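PDB 4QKO: pyocin-S2 from Pseudomonas aeruginosa, which acts as a bacteriocin that breaks down chromosomal DNA and stops lipid synthesis in sensitive cells, this chain being its C-terminal nuclease domain. Local coordinates for residues 100-105 against 116-121; 3-8 against 46-51; 34-39 against 61-66; 90-95 against 125-130. One frame throughout, in Å; residues are numbered along the deposited sequence.

Overall arrangement
From the N terminus, interaction 2 comes first: residues 3-8 return to 46-51, at the start of helix 49-62. Interaction 3 opens inside that loop, at helix 35-41, and closes beyond it, at the end of helix 49-62, so the two cross along the chain. Their centres are about 21 Å apart. In the second half, interaction 4 joins the 90-95 loop to helix 123-130. Interaction 1, which pairs strands 99-102 and 118-121, is nested within it. Interaction 1 touches both 2 and 4: Arg4 and Trp49 pack on Ile100 and His102, and His101 meets His126 and His130. Interactions 3 and 4 lie on opposite sides of the chain's centre.

Interaction 1: 100-105 against 116-121; sequences IHHKVR and GNLVAV. With MG (magnesium ion), chain O.
His101 and Val119 form the central pair of an antiparallel strand contact in the beta-beta-alpha core of the HNH nuclease domain. His101 N donates to Val119 O, and Val119 N donates back to His101 O; both bonds are 3.0 Å long. Ile100 with Ala120 and His102 with Leu118 are the non-hydrogen-bonded pairs beside it. On the face with Val119, the His101 ring carries the metal. Its ND1 binds the magnesium ion at 2.2 Å, and Val119 CG2 lies at the ring edge, close to CD2. His126 belongs to the same metal site. A water on the magnesium accepts from His102 N, which links the strand backbone to the metal shell. His102 points to the other face of the sheet. Leu118 runs beside it and places CD2 over one ring face, 3.7 Å from the ring centroid, in a CH-pi contact. His102 NE2 has its hydrogen-bond partner in Val112 O, in the loop between the strands, and Trp49 also meets this ring. Asn117 holds the end of that loop, consistent with its being the asparagine of the HNH motif. Its O accepts from Lys103 N at 2.8 Å. Its CG is anti to the backbone N (chi1 -159°), and the amide turns to the backbone of Val104. Val104 N donates to Asn117 OD1 at 2.7 Å. Asn117 ND2 bonds Gly111 O and, in return, donates to Val104 O at 3.1 Å, this last bond in plane with both the amide and the carbonyl, on a lone pair.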
loop_
_atom_site.group_PDB
_atom_site.type_symbol
_atom_site.label_atom_id
_atom_site.label_comp_id
_atom_site.label_asym_id
_atom_site.label_seq_id
_atom_site.Cartn_x
_atom_site.Cartn_y
_atom_site.Cartn_z
ATOM N N ILE B 100 4.364 8.000 -6.023
ATOM C CA ILE B 100 3.989 8.959 -7.065
ATOM C C ILE B 100 5.225 9.733 -7.503
ATOM O O ILE B 100 5.883 10.344 -6.640
ATOM C CB ILE B 100 2.917 9.896 -6.503
ATOM C CG1 ILE B 100 1.657 9.078 -6.288
ATOM C CG2 ILE B 100 2.575 11.023 -7.463
ATOM C CD1 ILE B 100 0.552 9.793 -5.558
ATOM N N HIS B 101 5.547 9.626 -8.806
ATOM C CA HIS B 101 6.781 10.157 -9.495
ATOM C C HIS B 101 6.301 11.261 -10.451
ATOM O O HIS B 101 5.177 11.180 -10.974
ATOM C CB HIS B 101 7.472 8.962 -10.241
ATOM C CG HIS B 101 8.249 9.251 -11.534
ATOM N ND1 HIS B 101 9.637 9.317 -11.592
ATOM C CD2 HIS B 101 7.841 9.292 -12.833
ATOM C CE1 HIS B 101 10.028 9.491 -12.847
ATOM N NE2 HIS B 101 8.958 9.470 -13.621
ATOM N N HIS B 102 7.172 12.236 -10.687
ATOM C CA HIS B 102 6.917 13.268 -11.670
ATOM C C HIS B 102 7.517 12.861 -13.001
ATOM O O HIS B 102 8.686 12.493 -13.086
ATOM C CB HIS B 102 7.548 14.554 -11.184
ATOM C CG HIS B 102 6.795 15.183 -10.062
ATOM N ND1 HIS B 102 6.958 14.793 -8.749
ATOM C CD2 HIS B 102 5.777 16.071 -10.060
ATOM C CE1 HIS B 102 6.132 15.474 -7.976
ATOM N NE2 HIS B 102 5.404 16.260 -8.747
ATOM N N LYS B 103 6.761 12.927 -14.067
ATOM C CA LYS B 103 7.310 12.586 -15.385
ATOM C C LYS B 103 8.352 13.581 -15.877
ATOM O O LYS B 103 9.406 13.179 -16.364
ATOM C CB LYS B 103 6.210 12.475 -16.414
ATOM C CG LYS B 103 5.082 11.589 -15.960
ATOM C CD LYS B 103 4.395 10.933 -17.139
ATOM C CE LYS B 103 3.390 11.844 -17.773
ATOM N NZ LYS B 103 3.288 11.484 -19.216
ATOM N N VAL B 104 8.052 14.862 -15.741
ATOM C CA VAL B 104 9.003 15.958 -16.001
ATOM C C VAL B 104 9.533 16.547 -14.695
ATOM O O VAL B 104 8.769 16.958 -13.833
ATOM C CB VAL B 104 8.346 17.066 -16.861
ATOM C CG1 VAL B 104 9.331 18.207 -17.162
ATOM C CG2 VAL B 104 7.808 16.480 -18.167
ATOM N N ARG B 105 10.858 16.608 -14.526
ATOM C CA ARG B 105 11.430 17.049 -13.264
ATOM C C ARG B 105 10.976 18.442 -13.041
ATOM O O ARG B 105 10.844 19.217 -13.995
ATOM C CB ARG B 105 12.965 16.962 -13.247
ATOM C CG ARG B 105 13.487 15.543 -13.475
ATOM C CD ARG B 105 14.820 15.194 -12.799
ATOM N NE ARG B 105 15.832 16.264 -12.767
ATOM C CZ ARG B 105 16.537 16.714 -13.815
ATOM N NH1 ARG B 105 16.371 16.222 -15.047
ATOM N NH2 ARG B 105 17.419 17.688 -13.630
ATOM N N GLY B 116 -1.296 15.816 -15.106
ATOM C CA GLY B 116 -0.629 15.295 -16.318
ATOM C C GLY B 116 0.881 15.025 -16.121
ATOM O O GLY B 116 1.493 14.422 -17.009
ATOM N N ASN B 117 1.470 15.429 -14.989
ATOM C CA ASN B 117 2.862 15.215 -14.749
ATOM C C ASN B 117 3.083 14.042 -13.782
ATOM O O ASN B 117 4.200 13.832 -13.405
ATOM C CB ASN B 117 3.517 16.422 -14.061
ATOM C CG ASN B 117 5.047 16.468 -14.253
ATOM O OD1 ASN B 117 5.591 15.855 -15.157
ATOM N ND2 ASN B 117 5.737 17.164 -13.365
ATOM N N LEU B 118 2.013 13.484 -13.229
ATOM C CA LEU B 118 2.158 12.435 -12.218
ATOM C C LEU B 118 1.872 11.035 -12.725
ATOM O O LEU B 118 0.992 10.809 -13.531
ATOM C CB LEU B 118 1.242 12.757 -11.090
ATOM C CG LEU B 118 1.442 14.123 -10.489
ATOM C CD1 LEU B 118 0.461 14.242 -9.388
ATOM C CD2 LEU B 118 2.836 14.327 -9.980
ATOM N N VAL B 119 2.666 10.104 -12.239
ATOM C CA VAL B 119 2.381 8.661 -12.393
ATOM C C VAL B 119 2.510 7.891 -11.056
ATOM O O VAL B 119 3.288 8.251 -10.187
ATOM C CB VAL B 119 3.294 7.975 -13.420
ATOM C CG1 VAL B 119 2.856 8.270 -14.841
ATOM C CG2 VAL B 119 4.724 8.389 -13.251
ATOM N N ALA B 120 1.777 6.774 -10.917
ATOM C CA ALA B 120 1.892 5.912 -9.776
ATOM C C ALA B 120 2.749 4.773 -10.300
ATOM O O ALA B 120 2.402 4.180 -11.331
ATOM C CB ALA B 120 0.548 5.379 -9.307
ATOM N N VAL B 121 3.818 4.500 -9.554
ATOM C CA VAL B 121 4.752 3.398 -9.871
ATOM C C VAL B 121 5.051 2.509 -8.695
ATOM O O VAL B 121 5.093 2.953 -7.556
ATOM C CB VAL B 121 6.079 3.916 -10.399
ATOM C CG1 VAL B 121 5.863 4.373 -11.840
ATOM C CG2 VAL B 121 6.596 5.075 -9.591
HETATM MG MG MG O . 10.426 9.602 -9.570
HETATM O O HOH W 1 9.844 11.579 -9.074
#

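Interaction 2: 3-8 against 46-51; sequences PRDVPG and FKNWRD
Arg4 lays its guanidinium flat over the indole of Trp49. The group centres are 3.7 Å apart and the planes differ by 20°. CZ sits over the five-membered ring in a cation-pi contact, NH1 lies near NE1 and CD1, and NH2 lies over NE1 and CE2. Nearer the backbone, Arg4 CG rests over the same ring face, 3.6 Å from both CD2 and CE3 of Trp49. Bends at chi2 and chi3 fold the arginine onto the indole. Next along the chain, Asp5 OD1 accepts from Trp49 N at 2.9 Å. Trp49 is the first residue of its helix, so the carboxylate meets the helix start. Asn48 is the N-cap, and its OD1 accepts from Asp51 N at 2.8 Å. Asp51 OD2 in turn takes Lys47 N. Gly8 and Phe46 close the other end as a hydrogen-bonded antiparallel pair, with Phe46 N reaching Gly8 O at 2.8 Å. Around this, Trp49 also meets Phe52, and Val6 O bonds Tyr113 OH. The chemistry is electrostatic: a cation lies on an electron-rich ring, and an acidic side chain accepts at the N-terminal end of a helix, where the helix dipole would probably favour its negative charge.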
loop_
_atom_site.group_PDB
_atom_site.type_symbol
_atom_site.label_atom_id
_atom_site.label_comp_id
_atom_site.label_asym_id
_atom_site.label_seq_id
_atom_site.Cartn_x
_atom_site.Cartn_y
_atom_site.Cartn_z
ATOM N N PRO B 3 12.217 19.098 -4.199
ATOM C CA PRO B 3 11.553 20.099 -5.047
ATOM C C PRO B 3 10.018 20.004 -5.095
ATOM O O PRO B 3 9.339 20.978 -5.462
ATOM C CB PRO B 3 12.122 19.815 -6.445
ATOM C CG PRO B 3 13.432 19.189 -6.187
ATOM C CD PRO B 3 13.228 18.344 -4.962
ATOM N N ARG B 4 9.485 18.839 -4.748
ATOM C CA ARG B 4 8.053 18.596 -4.859
ATOM C C ARG B 4 7.373 18.998 -3.557
ATOM O O ARG B 4 6.137 19.064 -3.485
ATOM C CB ARG B 4 7.795 17.097 -5.149
ATOM C CG ARG B 4 7.663 16.270 -3.877
ATOM C CD ARG B 4 8.593 15.092 -3.821
ATOM N NE ARG B 4 8.044 13.943 -4.487
ATOM C CZ ARG B 4 7.746 12.784 -3.902
ATOM N NH1 ARG B 4 7.901 12.589 -2.597
ATOM N NH2 ARG B 4 7.259 11.801 -4.649
ATOM N N ASP B 5 8.171 19.264 -2.521
ATOM C CA ASP B 5 7.620 19.411 -1.204
ATOM C C ASP B 5 7.385 20.891 -0.953
ATOM O O ASP B 5 8.037 21.494 -0.171
ATOM C CB ASP B 5 8.549 18.770 -0.198
ATOM C CG ASP B 5 7.852 18.416 1.107
ATOM O OD1 ASP B 5 6.599 18.541 1.230
ATOM O OD2 ASP B 5 8.602 17.972 2.023
ATOM N N VAL B 6 6.375 21.420 -1.638
ATOM C CA VAL B 6 6.152 22.832 -1.865
ATOM C C VAL B 6 4.637 23.082 -1.894
ATOM O O VAL B 6 3.861 22.184 -2.173
ATOM C CB VAL B 6 6.835 23.215 -3.211
ATOM C CG1 VAL B 6 5.912 23.896 -4.209
ATOM C CG2 VAL B 6 8.087 24.009 -2.960
ATOM N N PRO B 7 4.205 24.305 -1.611
ATOM C CA PRO B 7 2.777 24.611 -1.746
ATOM C C PRO B 7 2.298 24.742 -3.181
ATOM O O PRO B 7 3.054 25.198 -4.091
ATOM C CB PRO B 7 2.646 25.996 -1.062
ATOM C CG PRO B 7 4.007 26.612 -1.207
ATOM C CD PRO B 7 4.967 25.443 -1.045
ATOM N N GLY B 8 1.036 24.392 -3.389
ATOM C CA GLY B 8 0.495 24.405 -4.740
ATOM C C GLY B 8 -0.948 23.982 -4.775
ATOM O O GLY B 8 -1.551 23.660 -3.756
ATOM N N PHE B 46 -2.524 22.442 -1.483
ATOM C CA PHE B 46 -1.766 21.586 -0.583
ATOM C C PHE B 46 -0.634 22.376 0.037
ATOM O O PHE B 46 0.043 23.097 -0.664
ATOM C CB PHE B 46 -1.199 20.393 -1.341
ATOM C CG PHE B 46 -2.217 19.702 -2.140
ATOM C CD1 PHE B 46 -3.257 19.044 -1.504
ATOM C CD2 PHE B 46 -2.178 19.777 -3.508
ATOM C CE1 PHE B 46 -4.247 18.432 -2.236
ATOM C CE2 PHE B 46 -3.173 19.207 -4.267
ATOM C CZ PHE B 46 -4.208 18.541 -3.615
ATOM N N LYS B 47 -0.398 22.203 1.337
ATOM C CA LYS B 47 0.740 22.912 1.982
ATOM C C LYS B 47 2.098 22.269 1.652
ATOM O O LYS B 47 3.121 22.958 1.588
ATOM C CB LYS B 47 0.540 23.106 3.504
ATOM C CG LYS B 47 0.150 21.906 4.330
ATOM C CD LYS B 47 0.118 22.267 5.814
ATOM C CE LYS B 47 1.503 22.254 6.468
ATOM N NZ LYS B 47 1.601 23.190 7.633
ATOM N N ASN B 48 2.102 20.977 1.365
ATOM C CA ASN B 48 3.315 20.250 1.172
ATOM C C ASN B 48 2.956 18.926 0.521
ATOM O O ASN B 48 1.789 18.613 0.402
ATOM C CB ASN B 48 3.984 19.956 2.516
ATOM C CG ASN B 48 3.022 19.347 3.540
ATOM O OD1 ASN B 48 2.216 18.478 3.232
ATOM N ND2 ASN B 48 3.094 19.837 4.781
ATOM N N TRP B 49 3.960 18.156 0.121
ATOM C CA TRP B 49 3.715 16.902 -0.616
ATOM C C TRP B 49 2.951 15.832 0.202
ATOM O O TRP B 49 2.136 15.131 -0.353
ATOM C CB TRP B 49 5.023 16.308 -1.126
ATOM C CG TRP B 49 4.765 15.082 -1.979
ATOM C CD1 TRP B 49 4.869 13.784 -1.600
ATOM C CD2 TRP B 49 4.323 15.070 -3.338
ATOM N NE1 TRP B 49 4.536 12.979 -2.618
ATOM C CE2 TRP B 49 4.218 13.736 -3.719
ATOM C CE3 TRP B 49 4.046 16.074 -4.285
ATOM C CZ2 TRP B 49 3.807 13.351 -5.004
ATOM C CZ3 TRP B 49 3.667 15.712 -5.562
ATOM C CH2 TRP B 49 3.552 14.348 -5.925
ATOM N N ARG B 50 3.229 15.700 1.499
ATOM C CA ARG B 50 2.522 14.706 2.305
ATOM C C ARG B 50 1.029 15.006 2.423
ATOM O O ARG B 50 0.207 14.097 2.428
ATOM C CB ARG B 50 3.137 14.602 3.690
ATOM C CG ARG B 50 4.378 13.729 3.761
ATOM C CD ARG B 50 4.084 12.280 4.151
ATOM N NE ARG B 50 4.447 11.383 3.066
ATOM C CZ ARG B 50 5.264 11.716 2.075
ATOM N NH1 ARG B 50 5.846 12.905 2.053
ATOM N NH2 ARG B 50 5.531 10.843 1.130
ATOM N N ASP B 51 0.676 16.286 2.500
ATOM C CA ASP B 51 -0.699 16.687 2.425
ATOM C C ASP B 51 -1.373 16.208 1.085
ATOM O O ASP B 51 -2.500 15.695 1.090
ATOM C CB ASP B 51 -0.681 18.214 2.575
ATOM C CG ASP B 51 -2.021 18.820 2.655
ATOM O OD1 ASP B 51 -2.998 18.081 2.840
ATOM O OD2 ASP B 51 -2.093 20.092 2.561
HETATM O O HOH W 2 5.796 16.773 2.866
#

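Interaction 3: 34-39 against 61-66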
loop_
_atom_site.group_PDB
_atom_site.type_symbol
_atom_site.label_atom_id
_atom_site.label_comp_id
_atom_site.label_asym_id
_atom_site.label_seq_id
_atom_site.Cartn_x
_atom_site.Cartn_y
_atom_site.Cartn_z
ATOM N N PRO B 34 -6.010 8.617 -12.516
ATOM C CA PRO B 34 -7.368 8.444 -13.042
ATOM C C PRO B 34 -8.109 9.776 -13.195
ATOM O O PRO B 34 -8.030 10.579 -12.307
ATOM C CB PRO B 34 -8.061 7.554 -12.003
ATOM C CG PRO B 34 -6.937 6.863 -11.280
ATOM C CD PRO B 34 -5.799 7.848 -11.295
ATOM N N SER B 35 -8.767 9.995 -14.333
ATOM C CA SER B 35 -9.510 11.235 -14.558
ATOM C C SER B 35 -10.413 11.607 -13.385
ATOM O O SER B 35 -10.480 12.802 -13.031
ATOM C CB SER B 35 -10.301 11.193 -15.868
ATOM O OG SER B 35 -11.129 10.032 -16.034
ATOM N N GLN B 36 -11.077 10.630 -12.763
ATOM C CA GLN B 36 -11.994 10.946 -11.609
ATOM C C GLN B 36 -11.263 11.522 -10.438
ATOM O O GLN B 36 -11.852 12.231 -9.609
ATOM C CB GLN B 36 -12.667 9.752 -10.841
ATOM C CG GLN B 36 -13.159 8.557 -11.444
ATOM C CD GLN B 36 -12.131 7.575 -11.936
ATOM O OE1 GLN B 36 -11.392 7.864 -12.884
ATOM N NE2 GLN B 36 -12.302 6.367 -11.508
ATOM N N ILE B 37 -10.016 11.106 -10.266
ATOM C CA ILE B 37 -9.216 11.581 -9.132
ATOM C C ILE B 37 -8.653 12.970 -9.410
ATOM O O ILE B 37 -8.756 13.849 -8.574
ATOM C CB ILE B 37 -8.090 10.570 -8.776
ATOM C CG1 ILE B 37 -8.694 9.201 -8.517
ATOM C CG2 ILE B 37 -7.248 11.104 -7.608
ATOM C CD1 ILE B 37 -9.811 9.089 -7.446
ATOM N N ALA B 38 -8.142 13.178 -10.630
ATOM C CA ALA B 38 -7.781 14.508 -11.082
ATOM C C ALA B 38 -8.935 15.498 -10.945
ATOM O O ALA B 38 -8.721 16.608 -10.489
ATOM C CB ALA B 38 -7.322 14.508 -12.499
ATOM N N ASP B 39 -10.137 15.068 -11.293
ATOM C CA ASP B 39 -11.328 15.877 -11.113
ATOM C C ASP B 39 -11.587 16.180 -9.654
ATOM O O ASP B 39 -11.833 17.331 -9.267
ATOM C CB ASP B 39 -12.579 15.160 -11.614
ATOM C CG ASP B 39 -12.692 15.022 -13.155
ATOM O OD1 ASP B 39 -11.983 15.744 -13.907
ATOM O OD2 ASP B 39 -13.510 14.134 -13.600
ATOM N N ALA B 61 -9.634 5.777 -2.315
ATOM C CA ALA B 61 -10.354 4.844 -1.452
ATOM C C ALA B 61 -11.884 5.123 -1.403
ATOM O O ALA B 61 -12.676 4.182 -1.268
ATOM C CB ALA B 61 -9.770 4.865 -0.049
ATOM N N ASN B 62 -12.270 6.388 -1.574
ATOM C CA ASN B 62 -13.697 6.802 -1.691
ATOM C C ASN B 62 -14.298 6.705 -3.076
ATOM O O ASN B 62 -15.473 6.934 -3.240
ATOM C CB ASN B 62 -13.868 8.266 -1.278
ATOM C CG ASN B 62 -13.656 8.503 0.213
ATOM O OD1 ASN B 62 -13.817 7.609 1.039
ATOM N ND2 ASN B 62 -13.315 9.763 0.564
ATOM N N ASP B 63 -13.519 6.438 -4.103
ATOM C CA ASP B 63 -14.079 6.409 -5.449
ATOM C C ASP B 63 -14.849 5.124 -5.676
ATOM O O ASP B 63 -14.322 4.060 -5.441
ATOM C CB ASP B 63 -12.993 6.521 -6.541
ATOM C CG ASP B 63 -13.580 6.596 -7.918
ATOM O OD1 ASP B 63 -14.260 7.582 -8.147
ATOM O OD2 ASP B 63 -13.439 5.696 -8.767
ATOM N N PRO B 64 -16.119 5.220 -6.102
ATOM C CA PRO B 64 -16.893 3.985 -6.305
ATOM C C PRO B 64 -16.268 2.989 -7.271
ATOM O O PRO B 64 -16.395 1.789 -7.052
ATOM C CB PRO B 64 -18.272 4.473 -6.825
ATOM C CG PRO B 64 -18.338 5.903 -6.460
ATOM C CD PRO B 64 -16.963 6.440 -6.153
ATOM N N GLU B 65 -15.603 3.439 -8.312
ATOM C CA GLU B 65 -15.037 2.473 -9.253
ATOM C C GLU B 65 -13.673 1.914 -8.832
ATOM O O GLU B 65 -13.437 0.675 -8.857
ATOM C CB GLU B 65 -15.028 3.037 -10.683
ATOM C CG GLU B 65 -16.436 3.125 -11.300
ATOM C CD GLU B 65 -17.194 1.776 -11.262
ATOM O OE1 GLU B 65 -16.621 0.704 -11.633
ATOM O OE2 GLU B 65 -18.382 1.775 -10.840
ATOM N N LEU B 66 -12.749 2.797 -8.494
ATOM C CA LEU B 66 -11.405 2.387 -8.122
ATOM C C LEU B 66 -11.384 1.629 -6.832
ATOM O O LEU B 66 -10.581 0.741 -6.675
ATOM C CB LEU B 66 -10.507 3.613 -7.963
ATOM C CG LEU B 66 -10.238 4.384 -9.249
ATOM C CD1 LEU B 66 -9.699 5.793 -8.967
ATOM C CD2 LEU B 66 -9.279 3.563 -10.135
#
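An Asx motif centred on Asp63, just after helix 49-62, meets the first turn of helix 35-41 through Gln36. One hydrogen bond joins them: Gln36 NE2 donates to Asp63 OD2 at 3.0 Å. The donor comes from above the carboxylate plane, 47° out of it. The amide and carboxylate planes are 65° apart, and the two side chains cross at about a right angle. A bend at chi2 (73°) turns Gln36 CD aside from an extended course. The same oxygen is already engaged within its own segment. Leu66 N donates to Asp63 OD2 at 3.0 Å, on the anti side, and Glu65 N adds a weak bond. OD2 thus gathers two clear donors from two parts of the chain. The Gln36 amide and Leu66 also meet tip to tip, with Gln36 NE2 3.6 Å from Leu66 CG. Beside the polar bond lies an apolar contact. Leu66 CD1 packs against Ile37 CG1 at 3.6 Å and against Pro34 CG at 3.8 Å. Pro34 holds the N-cap position of its helix, and its O accepts from both Ile37 N and Ala38 N. Trp21 touches both Pro34 and Leu66 from a neighbouring loop. The contact lies away from the metal site and joins the start of one helix to the turn after another. An Asp or Asn side-chain oxygen that accepts from the backbone N three residues on, as Asp63 OD2 does here with Leu66 N, is the mark of the Asx motif.

Interaction 4: 90-95 against 125-130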
loop_
_atom_site.group_PDB
_atom_site.type_symbol
_atom_site.label_atom_id
_atom_site.label_comp_id
_atom_site.label_asym_id
_atom_site.label_seq_id
_atom_site.Cartn_x
_atom_site.Cartn_y
_atom_site.Cartn_z
ATOM N N GLU B 90 7.024 -6.722 -6.410
ATOM C CA GLU B 90 7.264 -5.343 -6.804
ATOM C C GLU B 90 7.907 -4.492 -5.715
ATOM O O GLU B 90 8.072 -3.251 -5.869
ATOM C CB GLU B 90 5.930 -4.726 -7.266
ATOM C CG GLU B 90 5.395 -5.325 -8.550
ATOM C CD GLU B 90 6.336 -5.123 -9.761
ATOM O OE1 GLU B 90 6.957 -4.032 -9.911
ATOM O OE2 GLU B 90 6.419 -6.021 -10.639
ATOM N N GLN B 91 8.208 -5.129 -4.587
ATOM C CA GLN B 91 8.919 -4.512 -3.474
ATOM C C GLN B 91 10.438 -4.462 -3.859
ATOM O O GLN B 91 10.956 -5.314 -4.602
ATOM C CB GLN B 91 8.716 -5.295 -2.178
ATOM C CG GLN B 91 7.188 -5.380 -1.845
ATOM C CD GLN B 91 6.845 -6.061 -0.552
ATOM O OE1 GLN B 91 7.709 -6.514 0.145
ATOM N NE2 GLN B 91 5.564 -6.179 -0.257
ATOM N N ALA B 92 11.101 -3.428 -3.427
ATOM C CA ALA B 92 12.503 -3.262 -3.781
ATOM C C ALA B 92 13.040 -2.772 -2.490
ATOM O O ALA B 92 12.902 -1.583 -2.174
ATOM C CB ALA B 92 12.662 -2.276 -4.894
ATOM N N GLY B 93 13.395 -3.798 -1.690
ATOM C CA GLY B 93 14.009 -3.691 -0.387
ATOM C C GLY B 93 13.068 -3.110 0.628
ATOM O O GLY B 93 12.011 -3.726 0.926
ATOM N N GLY B 94 13.452 -1.900 1.090
ATOM C CA GLY B 94 12.736 -1.143 2.106
ATOM C C GLY B 94 11.536 -0.392 1.600
ATOM O O GLY B 94 10.733 0.117 2.393
ATOM N N ARG B 95 11.375 -0.354 0.279
ATOM C CA ARG B 95 10.233 0.332 -0.336
ATOM C C ARG B 95 9.132 -0.640 -0.767
ATOM O O ARG B 95 9.391 -1.475 -1.624
ATOM C CB ARG B 95 10.731 1.150 -1.528
ATOM C CG ARG B 95 11.678 2.260 -1.051
ATOM C CD ARG B 95 12.699 2.655 -2.131
ATOM N NE ARG B 95 12.059 3.311 -3.244
ATOM C CZ ARG B 95 12.662 3.603 -4.385
ATOM N NH1 ARG B 95 13.946 3.287 -4.579
ATOM N NH2 ARG B 95 11.989 4.214 -5.330
ATOM N N ARG B 125 9.652 -0.897 -10.295
ATOM C CA ARG B 125 9.647 -0.273 -11.606
ATOM C C ARG B 125 10.389 1.065 -11.549
ATOM O O ARG B 125 11.177 1.391 -12.478
ATOM C CB ARG B 125 8.224 -0.166 -12.172
ATOM C CG ARG B 125 8.104 0.399 -13.571
ATOM C CD ARG B 125 8.822 -0.423 -14.641
ATOM N NE ARG B 125 8.900 0.359 -15.872
ATOM C CZ ARG B 125 9.791 0.176 -16.844
ATOM N NH1 ARG B 125 10.705 -0.800 -16.793
ATOM N NH2 ARG B 125 9.769 0.966 -17.905
ATOM N N HIS B 126 10.228 1.824 -10.475
ATOM C CA HIS B 126 10.971 3.071 -10.370
ATOM C C HIS B 126 12.475 2.885 -10.440
ATOM O O HIS B 126 13.185 3.584 -11.159
ATOM C CB HIS B 126 10.628 3.785 -9.059
ATOM C CG HIS B 126 11.228 5.161 -8.948
ATOM N ND1 HIS B 126 12.465 5.400 -8.369
ATOM C CD2 HIS B 126 10.745 6.374 -9.334
ATOM C CE1 HIS B 126 12.701 6.697 -8.373
ATOM N NE2 HIS B 126 11.685 7.309 -8.970
ATOM N N ILE B 127 12.974 1.938 -9.697
ATOM C CA ILE B 127 14.389 1.668 -9.675
ATOM C C ILE B 127 14.911 1.209 -11.032
ATOM O O ILE B 127 16.105 1.439 -11.317
ATOM C CB ILE B 127 14.703 0.603 -8.620
ATOM C CG1 ILE B 127 14.612 1.222 -7.235
ATOM C CG2 ILE B 127 16.067 -0.036 -8.841
ATOM C CD1 ILE B 127 14.461 0.180 -6.161
ATOM N N GLU B 128 14.043 0.589 -11.859
ATOM C CA GLU B 128 14.444 0.129 -13.188
ATOM C C GLU B 128 14.827 1.320 -14.018
ATOM O O GLU B 128 15.734 1.264 -14.855
ATOM C CB GLU B 128 13.363 -0.700 -13.886
ATOM C CG GLU B 128 13.247 -2.120 -13.291
ATOM C CD GLU B 128 12.172 -3.038 -13.927
ATOM O OE1 GLU B 128 11.195 -2.603 -14.556
ATOM O OE2 GLU B 128 12.313 -4.253 -13.783
ATOM N N ILE B 129 14.161 2.423 -13.747
ATOM C CA ILE B 129 14.425 3.659 -14.488
ATOM C C ILE B 129 15.655 4.461 -13.994
ATOM O O ILE B 129 16.422 5.013 -14.810
ATOM C CB ILE B 129 13.158 4.572 -14.482
ATOM C CG1 ILE B 129 11.907 3.764 -14.906
ATOM C CG2 ILE B 129 13.387 5.734 -15.431
ATOM C CD1 ILE B 129 10.583 4.421 -14.544
ATOM N N HIS B 130 15.819 4.527 -12.675
ATOM C CA HIS B 130 16.665 5.548 -12.012
ATOM C C HIS B 130 17.947 5.088 -11.299
ATOM O O HIS B 130 18.681 5.946 -10.810
ATOM C CB HIS B 130 15.852 6.282 -10.926
ATOM C CG HIS B 130 14.843 7.218 -11.455
ATOM N ND1 HIS B 130 13.641 6.779 -11.958
ATOM C CD2 HIS B 130 14.828 8.570 -11.540
ATOM C CE1 HIS B 130 12.923 7.824 -12.336
ATOM N NE2 HIS B 130 13.624 8.922 -12.100
#
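Arg95 reaches from a type II' beta turn, Ala92 to Arg95, to His126 and Ile127 on the helix of the HNH beta-beta-alpha core. Its CB starts toward the helix, and CG is anti to the carbonyl carbon. A bend at chi3 (68°) swings NE aside, and the chain runs on to CZ, which comes within 4.2 Å of Ile127 CG1. The closer contacts belong to the two terminal nitrogens. NH1 lies by the isoleucine, 3.4 Å from Ile127 CG1 and almost as near to CD1. NH2 stands 3.3 Å from His126 ND1, which sits at the edge of the guanidinium, near its plane; the two flat groups are 73° apart. The strong partner of NH2 is Glu99, with which it forms a salt bridge. Pro123 touches the arginine side chain as well. Beside this, Ala92 CB packs against Ile127 CD1. The turn behind Ala92 has Gly93 in its second place, where positive phi suits glycine. Ala92 and Arg95 exchange backbone bonds across it, in both directions. Gln91, next to the turn, also bonds Ser51 of the immunity protein. His126 is a ligand of the magnesium site seen here with His101; these two and His130 probably bind zinc, as in related nucleases. Arg95 thus lies next to a metal ligand, on the ND1 side of its ring. Over one face of that ring sits His130 ND1, 3.6 Å above the plane, which also makes a weak bond to His126 O.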